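PDB 1VQZ: lipoate-protein ligase, putative from Streptococcus pneumoniae, which is a putative member of the lipoate-protein ligase family, with a lipoyl ligase A/B-type catalytic region and a bacterial lipoate-protein-ligase C-terminal region. Local coordinates for residues R79-G84 with W248-G253; L46-P51 with H89-L94. All coordinates share one frame; numbering follows the deposited sequence.

Contact 1 of 2, residues R79-G84 with W248-G253. With EDO (1,2-ethanediol), chain G; EDO (1,2-ethanediol), chain I; EDO (1,2-ethanediol), chain Q.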
ATOM      1  N   ARG A  79       1.775   9.453   1.466  1.00 28.60           N
ATOM      2  CA  ARG A  79       1.750   8.489   0.374  1.00 27.38           C
ATOM      3  C   ARG A  79       2.670   7.340   0.723  1.00 28.00           C
ATOM      4  O   ARG A  79       3.820   7.547   1.063  1.00 27.13           O
ATOM      5  CB  ARG A  79       2.197   9.168  -0.908  1.00 26.35           C
ATOM      6  CG  ARG A  79       2.161   8.324  -2.148  1.00 28.07           C
ATOM      7  CD  ARG A  79       2.868   9.011  -3.258  1.00 26.90           C
ATOM      8  NE  ARG A  79       2.270  10.268  -3.754  1.00 29.09           N
ATOM      9  CZ  ARG A  79       1.175  10.370  -4.509  1.00 29.37           C
ATOM     10  NH1 ARG A  79       0.439   9.308  -4.809  1.00 25.74           N
ATOM     11  NH2 ARG A  79       0.799  11.566  -4.956  1.00 29.44           N
ATOM     12  N   ARG A  80       2.152   6.122   0.637  1.00 30.82           N
ATOM     13  CA  ARG A  80       2.964   4.928   0.829  1.00 31.16           C
ATOM     14  C   ARG A  80       3.596   4.406  -0.457  1.00 30.55           C
ATOM     15  O   ARG A  80       3.401   4.951  -1.603  1.00 27.14           O
ATOM     16  CB  ARG A  80       2.124   3.819   1.526  1.00 31.00           C
ATOM     17  CG  ARG A  80       0.962   3.287   0.703  1.00 32.80           C
ATOM     18  CD  ARG A  80       0.279   2.037   1.333  1.00 29.81           C
ATOM     19  NE  ARG A  80      -0.721   1.628   0.348  1.00 25.59           N
ATOM     20  CZ  ARG A  80      -1.954   2.139   0.223  1.00 29.67           C
ATOM     21  NH1 ARG A  80      -2.402   3.024   1.095  1.00 28.72           N
ATOM     22  NH2 ARG A  80      -2.728   1.757  -0.805  1.00 29.90           N
ATOM     23  N   ILE A  81       4.445   3.390  -0.287  1.00 28.91           N
ATOM     24  CA  ILE A  81       5.206   2.880  -1.450  1.00 30.47           C
ATOM     25  C   ILE A  81       4.610   1.650  -2.106  1.00 28.19           C
ATOM     26  O   ILE A  81       5.231   1.097  -2.986  1.00 32.67           O
ATOM     27  CB  ILE A  81       6.718   2.692  -1.140  1.00 33.52           C
ATOM     28  CG1 ILE A  81       6.960   1.520  -0.182  1.00 30.06           C
ATOM     29  CG2 ILE A  81       7.288   4.002  -0.579  1.00 34.05           C
ATOM     30  CD1 ILE A  81       8.420   1.245   0.110  1.00 31.21           C
ATOM     31  N   SER A  82       3.425   1.212  -1.693  1.00 28.09           N
ATOM     32  CA  SER A  82       2.656   0.227  -2.453  1.00 28.06           C
ATOM     33  C   SER A  82       1.415   0.877  -3.118  1.00 28.07           C
ATOM     34  O   SER A  82       0.955   1.954  -2.726  1.00 28.08           O
ATOM     35  CB  SER A  82       2.173  -0.903  -1.544  1.00 31.56           C
ATOM     36  OG  SER A  82       1.479  -0.400  -0.407  1.00 26.00           O
ATOM     37  N   GLY A  83       0.858   0.160  -4.077  1.00 24.42           N
ATOM     38  CA  GLY A  83      -0.279   0.602  -4.838  1.00 25.40           C
ATOM     39  C   GLY A  83      -1.590   0.524  -4.139  1.00 26.85           C
ATOM     40  O   GLY A  83      -1.654   0.244  -2.963  1.00 29.90           O
ATOM     41  N   GLY A  84      -2.643   0.804  -4.876  1.00 28.43           N
ATOM     42  CA  GLY A  84      -4.019   0.792  -4.329  1.00 28.83           C
ATOM     43  C   GLY A  84      -4.564   2.138  -3.900  1.00 29.04           C
ATOM     44  O   GLY A  84      -4.054   3.218  -4.315  1.00 27.20           O
ATOM     45  N   TRP A 248       5.477  17.763   0.786  1.00 29.29           N
ATOM     46  CA  TRP A 248       4.432  17.948  -0.215  1.00 30.22           C
ATOM     47  C   TRP A 248       4.789  17.307  -1.601  1.00 30.15           C
ATOM     48  O   TRP A 248       3.911  16.742  -2.270  1.00 27.05           O
ATOM     49  CB  TRP A 248       4.103  19.437  -0.353  1.00 30.86           C
ATOM     50  CG  TRP A 248       2.866  19.688  -1.165  1.00 37.32           C
ATOM     51  CD1 TRP A 248       1.545  19.780  -0.721  1.00 30.28           C
ATOM     52  CD2 TRP A 248       2.826  19.858  -2.566  1.00 31.90           C
ATOM     53  NE1 TRP A 248       0.703  20.001  -1.785  1.00 38.62           N
ATOM     54  CE2 TRP A 248       1.460  20.042  -2.934  1.00 33.03           C
ATOM     55  CE3 TRP A 248       3.806  19.875  -3.558  1.00 33.65           C
ATOM     56  CZ2 TRP A 248       1.072  20.239  -4.237  1.00 40.56           C
ATOM     57  CZ3 TRP A 248       3.403  20.066  -4.865  1.00 40.07           C
ATOM     58  CH2 TRP A 248       2.057  20.241  -5.197  1.00 36.38           C
ATOM     59  N   ASP A 249       6.049  17.409  -2.036  1.00 29.37           N
ATOM     60  CA  ASP A 249       6.414  16.973  -3.373  1.00 30.09           C
ATOM     61  C   ASP A 249       6.170  15.459  -3.537  1.00 31.39           C
ATOM     62  O   ASP A 249       5.815  14.979  -4.630  1.00 29.29           O
ATOM     63  CB  ASP A 249       7.903  17.222  -3.669  1.00 29.45           C
ATOM     64  CG  ASP A 249       8.267  18.700  -3.850  1.00 37.33           C
ATOM     65  OD1 ASP A 249       7.406  19.542  -4.144  1.00 37.12           O
ATOM     66  OD2 ASP A 249       9.469  19.001  -3.723  1.00 49.35           O
ATOM     67  N   TRP A 250       6.404  14.725  -2.455  1.00 31.30           N
ATOM     68  CA  TRP A 250       6.161  13.307  -2.448  1.00 30.21           C
ATOM     69  C   TRP A 250       4.680  12.982  -2.200  1.00 30.04           C
ATOM     70  O   TRP A 250       4.097  12.161  -2.899  1.00 28.66           O
ATOM     71  CB  TRP A 250       7.045  12.595  -1.409  1.00 28.11           C
ATOM     72  CG  TRP A 250       6.618  11.183  -1.194  1.00 29.41           C
ATOM     73  CD1 TRP A 250       5.970  10.675  -0.071  1.00 33.06           C
ATOM     74  CD2 TRP A 250       6.734  10.096  -2.112  1.00 29.11           C
ATOM     75  NE1 TRP A 250       5.671   9.339  -0.266  1.00 31.40           N
ATOM     76  CE2 TRP A 250       6.124   8.956  -1.498  1.00 31.14           C
ATOM     77  CE3 TRP A 250       7.265   9.959  -3.408  1.00 34.30           C
ATOM     78  CZ2 TRP A 250       6.054   7.733  -2.117  1.00 28.75           C
ATOM     79  CZ3 TRP A 250       7.180   8.697  -4.039  1.00 35.27           C
ATOM     80  CH2 TRP A 250       6.595   7.599  -3.366  1.00 34.97           C
ATOM     81  N   ASN A 251       4.086  13.572  -1.171  1.00 30.93           N
ATOM     82  CA  ASN A 251       2.733  13.128  -0.730  1.00 31.90           C
ATOM     83  C   ASN A 251       1.640  13.557  -1.716  1.00 31.30           C
ATOM     84  O   ASN A 251       0.671  12.812  -1.950  1.00 32.69           O
ATOM     85  CB  ASN A 251       2.426  13.663   0.681  1.00 31.06           C
ATOM     86  CG  ASN A 251       3.291  13.056   1.738  1.00 31.87           C
ATOM     87  OD1 ASN A 251       3.558  11.876   1.698  1.00 28.92           O
ATOM     88  ND2 ASN A 251       3.684  13.841   2.730  1.00 29.08           N
ATOM     89  N   TYR A 252       1.817  14.761  -2.259  1.00 30.88           N
ATOM     90  CA  TYR A 252       0.937  15.332  -3.285  1.00 28.35           C
ATOM     91  C   TYR A 252       1.711  15.344  -4.593  1.00 32.25           C
ATOM     92  O   TYR A 252       1.705  14.356  -5.323  1.00 33.94           O
ATOM     93  CB  TYR A 252       0.503  16.735  -2.855  1.00 29.17           C
ATOM     94  CG  TYR A 252      -0.466  16.710  -1.689  1.00 32.00           C
ATOM     95  CD1 TYR A 252      -0.013  16.591  -0.378  1.00 30.99           C
ATOM     96  CD2 TYR A 252      -1.835  16.800  -1.896  1.00 26.59           C
ATOM     97  CE1 TYR A 252      -0.925  16.578   0.722  1.00 32.86           C
ATOM     98  CE2 TYR A 252      -2.751  16.791  -0.830  1.00 32.79           C
ATOM     99  CZ  TYR A 252      -2.291  16.652   0.470  1.00 30.06           C
ATOM    100  OH  TYR A 252      -3.197  16.633   1.507  1.00 34.97           O
ATOM    101  N   GLY A 253       2.405  16.443  -4.885  1.00 34.40           N
ATOM    102  CA  GLY A 253       3.396  16.458  -5.976  1.00 35.43           C
ATOM    103  C   GLY A 253       3.002  17.311  -7.157  1.00 36.89           C
ATOM    104  O   GLY A 253       1.837  17.645  -7.323  1.00 40.74           O
TER
HETATM  105  C1  EDO G 405       8.957  19.781  -0.378  1.00 42.54           C
HETATM  106  O1  EDO G 405       7.724  19.447  -1.016  1.00 31.40           O
HETATM  107  C2  EDO G 405       8.649  20.040   1.063  1.00 38.05           C
HETATM  108  O2  EDO G 405       7.240  19.827   1.161  1.00 30.94           O
HETATM  109  C1  EDO I 407       4.096  12.286  -6.603  1.00 43.55           C
HETATM  110  O1  EDO I 407       4.201  12.366  -8.054  1.00 42.69           O
HETATM  111  C2  EDO I 407       5.292  11.532  -6.018  0.50 37.31           C
HETATM  112  O2  EDO I 407       6.548  12.218  -6.260  0.50 38.25           O
HETATM  113  C1  EDO Q 415      -4.914  20.678  -0.167  0.50 33.38           C
HETATM  114  O1  EDO Q 415      -3.824  21.004  -1.021  0.50 31.25           O
HETATM  115  C2  EDO Q 415      -5.461  19.252  -0.208  1.00 42.35           C
HETATM  116  O2  EDO Q 415      -5.436  18.643   1.114  1.00 46.80           O

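Contact 2 of 2, residues L46-P51 with H89-L94. With EDO (1,2-ethanediol), chain L.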
ATOM      1  N   LEU A  46       5.889  -4.766  13.687  1.00 33.12           N
ATOM      2  CA  LEU A  46       4.534  -4.282  13.981  1.00 28.95           C
ATOM      3  C   LEU A  46       4.605  -2.838  14.496  1.00 27.63           C
ATOM      4  O   LEU A  46       5.469  -2.517  15.271  1.00 29.17           O
ATOM      5  CB  LEU A  46       3.880  -5.160  15.031  1.00 25.72           C
ATOM      6  CG  LEU A  46       3.777  -6.654  14.700  1.00 31.43           C
ATOM      7  CD1 LEU A  46       3.444  -7.534  15.927  1.00 31.11           C
ATOM      8  CD2 LEU A  46       2.792  -6.833  13.602  1.00 31.71           C
ATOM      9  N   TRP A  47       3.701  -1.978  14.043  1.00 27.31           N
ATOM     10  CA  TRP A  47       3.743  -0.569  14.387  1.00 30.71           C
ATOM     11  C   TRP A  47       2.422   0.162  14.158  1.00 30.47           C
ATOM     12  O   TRP A  47       1.530  -0.346  13.512  1.00 34.04           O
ATOM     13  CB  TRP A  47       4.898   0.111  13.641  1.00 30.40           C
ATOM     14  CG  TRP A  47       4.940  -0.191  12.172  1.00 31.85           C
ATOM     15  CD1 TRP A  47       5.350  -1.353  11.559  1.00 34.63           C
ATOM     16  CD2 TRP A  47       4.505   0.671  11.147  1.00 30.04           C
ATOM     17  NE1 TRP A  47       5.240  -1.235  10.200  1.00 33.51           N
ATOM     18  CE2 TRP A  47       4.702  -0.004   9.916  1.00 36.71           C
ATOM     19  CE3 TRP A  47       3.998   1.969  11.135  1.00 30.93           C
ATOM     20  CZ2 TRP A  47       4.398   0.591   8.673  1.00 32.51           C
ATOM     21  CZ3 TRP A  47       3.678   2.562   9.877  1.00 27.45           C
ATOM     22  CH2 TRP A  47       3.920   1.873   8.678  1.00 32.06           C
ATOM     23  N   ILE A  48       2.331   1.376  14.730  1.00 32.02           N
ATOM     24  CA  ILE A  48       1.087   2.102  14.883  1.00 31.22           C
ATOM     25  C   ILE A  48       1.303   3.579  14.564  1.00 29.13           C
ATOM     26  O   ILE A  48       2.210   4.240  15.082  1.00 28.37           O
ATOM     27  CB  ILE A  48       0.468   1.912  16.324  1.00 32.14           C
ATOM     28  CG1 ILE A  48       0.218   0.412  16.614  1.00 31.58           C
ATOM     29  CG2 ILE A  48      -0.806   2.727  16.468  1.00 30.43           C
ATOM     30  CD1 ILE A  48      -0.327   0.081  18.032  1.00 32.90           C
ATOM     31  N   ASN A  49       0.460   4.064  13.660  1.00 31.42           N
ATOM     32  CA  ASN A  49       0.403   5.482  13.263  1.00 30.17           C
ATOM     33  C   ASN A  49      -0.718   6.185  13.960  1.00 28.50           C
ATOM     34  O   ASN A  49      -1.785   5.592  14.177  1.00 25.97           O
ATOM     35  CB  ASN A  49       0.107   5.579  11.779  1.00 31.31           C
ATOM     36  CG  ASN A  49       1.243   5.059  10.919  1.00 36.18           C
ATOM     37  OD1 ASN A  49       2.425   5.238  11.269  1.00 32.20           O
ATOM     38  ND2 ASN A  49       0.886   4.484   9.724  1.00 33.31           N
ATOM     39  N   LYS A  50      -0.461   7.446  14.317  1.00 29.87           N
ATOM     40  CA  LYS A  50      -1.479   8.404  14.692  1.00 30.30           C
ATOM     41  C   LYS A  50      -2.507   8.625  13.545  1.00 28.44           C
ATOM     42  O   LYS A  50      -2.242   8.268  12.427  1.00 32.72           O
ATOM     43  CB  LYS A  50      -0.800   9.736  15.044  1.00 30.25           C
ATOM     44  CG  LYS A  50      -0.306  10.520  13.824  1.00 28.57           C
ATOM     45  CD  LYS A  50       0.849  11.511  14.163  1.00 35.52           C
ATOM     46  CE  LYS A  50       0.393  12.758  14.959  1.00 38.97           C
ATOM     47  NZ  LYS A  50      -0.503  13.646  14.187  1.00 33.41           N
ATOM     48  N   PRO A  51      -3.686   9.222  13.837  1.00 29.48           N
ATOM     49  CA  PRO A  51      -4.700   9.418  12.759  1.00 31.39           C
ATOM     50  C   PRO A  51      -4.140   9.970  11.431  1.00 29.03           C
ATOM     51  O   PRO A  51      -3.553  11.091  11.346  1.00 29.50           O
ATOM     52  CB  PRO A  51      -5.737  10.378  13.385  1.00 31.59           C
ATOM     53  CG  PRO A  51      -5.672  10.003  14.890  1.00 37.05           C
ATOM     54  CD  PRO A  51      -4.156   9.728  15.137  1.00 29.68           C
ATOM     55  N   HIS A  89      -5.757   5.205   9.062  1.00 26.77           N
ATOM     56  CA  HIS A  89      -5.058   4.723  10.231  1.00 29.91           C
ATOM     57  C   HIS A  89      -5.396   5.553  11.445  1.00 28.15           C
ATOM     58  O   HIS A  89      -5.509   6.784  11.363  1.00 27.31           O
ATOM     59  CB  HIS A  89      -3.540   4.847  10.002  1.00 31.09           C
ATOM     60  CG  HIS A  89      -2.984   3.891   9.002  1.00 29.95           C
ATOM     61  ND1 HIS A  89      -3.593   3.627   7.794  1.00 40.86           N
ATOM     62  CD2 HIS A  89      -1.797   3.224   8.976  1.00 30.80           C
ATOM     63  CE1 HIS A  89      -2.843   2.783   7.101  1.00 29.07           C
ATOM     64  NE2 HIS A  89      -1.731   2.551   7.784  1.00 34.66           N
ATOM     65  N   ASP A  90      -5.460   4.876  12.582  1.00 29.19           N
ATOM     66  CA  ASP A  90      -5.474   5.508  13.865  1.00 28.05           C
ATOM     67  C   ASP A  90      -4.692   4.674  14.876  1.00 30.96           C
ATOM     68  O   ASP A  90      -4.082   3.647  14.520  1.00 30.28           O
ATOM     69  CB  ASP A  90      -6.926   5.891  14.282  1.00 29.39           C
ATOM     70  CG  ASP A  90      -7.800   4.709  14.734  1.00 29.59           C
ATOM     71  OD1 ASP A  90      -7.321   3.584  14.950  1.00 31.88           O
ATOM     72  OD2 ASP A  90      -9.034   4.925  14.876  1.00 28.52           O
ATOM     73  N   LEU A  91      -4.709   5.098  16.147  1.00 30.44           N
ATOM     74  CA  LEU A  91      -3.938   4.436  17.166  1.00 31.36           C
ATOM     75  C   LEU A  91      -4.398   2.992  17.470  1.00 30.65           C
ATOM     76  O   LEU A  91      -3.727   2.303  18.213  1.00 28.88           O
ATOM     77  CB  LEU A  91      -3.931   5.253  18.464  1.00 30.81           C
ATOM     78  CG  LEU A  91      -3.143   6.551  18.374  1.00 26.90           C
ATOM     79  CD1 LEU A  91      -3.151   7.213  19.758  1.00 37.63           C
ATOM     80  CD2 LEU A  91      -1.661   6.354  17.877  1.00 30.86           C
ATOM     81  N   ASN A  92      -5.535   2.578  16.910  1.00 30.43           N
ATOM     82  CA  ASN A  92      -6.050   1.225  17.044  1.00 30.11           C
ATOM     83  C   ASN A  92      -5.996   0.404  15.740  1.00 29.30           C
ATOM     84  O   ASN A  92      -6.650  -0.676  15.591  1.00 27.38           O
ATOM     85  CB  ASN A  92      -7.453   1.279  17.623  1.00 31.82           C
ATOM     86  CG  ASN A  92      -7.450   1.636  19.069  1.00 35.15           C
ATOM     87  OD1 ASN A  92      -6.880   0.914  19.861  1.00 33.25           O
ATOM     88  ND2 ASN A  92      -8.064   2.764  19.425  1.00 33.63           N
ATOM     89  N   ASN A  93      -5.170   0.897  14.823  1.00 31.27           N
ATOM     90  CA  ASN A  93      -4.838   0.194  13.569  1.00 31.69           C
ATOM     91  C   ASN A  93      -3.428  -0.304  13.697  1.00 32.33           C
ATOM     92  O   ASN A  93      -2.522   0.505  13.849  1.00 36.15           O
ATOM     93  CB  ASN A  93      -4.955   1.161  12.393  1.00 33.42           C
ATOM     94  CG  ASN A  93      -4.579   0.517  11.072  1.00 29.13           C
ATOM     95  OD1 ASN A  93      -5.344  -0.252  10.532  1.00 37.71           O
ATOM     96  ND2 ASN A  93      -3.434   0.879  10.529  1.00 39.10           N
ATOM     97  N   LEU A  94      -3.232  -1.613  13.639  1.00 29.76           N
ATOM     98  CA  LEU A  94      -1.922  -2.208  13.842  1.00 29.55           C
ATOM     99  C   LEU A  94      -1.372  -2.603  12.494  1.00 29.16           C
ATOM    100  O   LEU A  94      -1.931  -3.463  11.816  1.00 30.58           O
ATOM    101  CB  LEU A  94      -2.010  -3.451  14.742  1.00 27.09           C
ATOM    102  CG  LEU A  94      -0.686  -4.155  15.066  1.00 28.75           C
ATOM    103  CD1 LEU A  94       0.273  -3.224  15.701  1.00 25.81           C
ATOM    104  CD2 LEU A  94      -0.943  -5.390  15.953  1.00 31.26           C
TER
HETATM  105  C1  EDO L 410       1.508   2.348   5.155  1.00 33.27           C
HETATM  106  O1  EDO L 410       0.345   1.596   5.413  1.00 22.97           O
HETATM  107  C2  EDO L 410       2.561   1.327   4.797  1.00 33.45           C
HETATM  108  O2  EDO L 410       3.846   1.908   4.845  1.00 27.87           O
HETATM  109  O   HOH W   1      -2.005   2.948  12.800  1.00 19.83           O

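Contact 1 of 2, residues R79-G84 with W248-G253
The indole of W250 carries the aliphatic part of R79 on one face: CD of R79 stands 3.8 Å from the centroid of the six-membered ring, a CH-pi contact displaced toward the rim. At the pyrrole edge of the indole, W250 NE1 gives a hydrogen bond to R79 O (2.9 Å), close to the indole plane. The guanidinium of R79 is turned 79° from the indole. N251 O lies over one of its faces, while W250 O and Y252 O sit at its edge. Both edge carbonyls are bonded: R79 NE to W250 O at 2.8 Å, and R79 NH2 to Y252 O at 3.0 Å, in the carbonyl plane on a lone pair. The positive guanidinium may suit this carbonyl-rich C-terminal end of helix 248-251. The chain runs extended from CA and bends at chi3 (-65°), which swings the guanidinium up to these carbonyls; NH1 is taken by Q59 O. The R79 backbone is held as well, its N donating almost straight (168°) to N251 OD1 from above the amide carbonyl plane. I81 CG2 adds an apolar touch on W250 CZ2 at 4.2 Å. R79 opens the arginine- and glycine-rich RRISGGG loop characteristic of the lipoate-protein ligase family, tied here at its start to a short helix far along the chain.

Contact 2 of 2, residues L46-P51 with H89-L94
One water molecule sits between N49 and the D90-N93 turn: it accepts from N49 N (2.8 Å) and lies within bonding distance of D90 O (2.8 Å) and N93 O (2.7 Å), with a weak further bond from N93 ND2. Counting atoms outside the two segments, more acceptors lie in reach than the water has protons, so not all need be served at once. Beside it, the amide of N49 and the imidazole of H89 point the same way with planes 25° apart, N49 ND2 coming obliquely to 3.1 Å from H89 CD2; the other end of the amide, OD1, is held by N26. Over one face of the imidazole, toward the rim, stands N93 ND2, and a 1,2-ethanediol meets the ring edge at NE2. Antiparallel strands 42-47 and 93-101 are neighbours in the large mixed sheet, paired through W47 and N95; past that pair direct pairing lapses at N49, where the water intervenes, and the backbones come together again at P51 and D90. The type I turn D90-N93, reinforced by an Asx turn in which D90 OD1 takes N92 N, lies within 89-94. I48 packs against the turn and L94: its CG2, anti to the backbone N, reaches L91 O (3.4 Å) and the L91 methyl CD2, while its CG1 branch meets L94 CD1 at 3.7 Å. L94 CD1 extends on to L46 CB. At the far end P51 CA makes a CA-H...O contact of 3.1 Å with H89 O.

Overall arrangement
Along the chain the four segments alternate, 46-51, 79-84, 89-94 and then 248-253, so the two contacts cross; their centres are 18 Å apart and their nearest atoms about 6 Å, without touching. Both include an end of the small three-stranded sheet of strands 76-79, 52-55 and 87-89. Contact 2 lies where the chain passes from strand 42-47 of the large sheet into 52-55 and returns from 87-89 to 93-101; contact 1 starts at the end of 76-79, whose loop leads on to 87-89. Contact 2 thus joins the two sheets within the catalytic-type family region, whereas contact 1 ties the small sheet to helix 248-251, much later in the sequence.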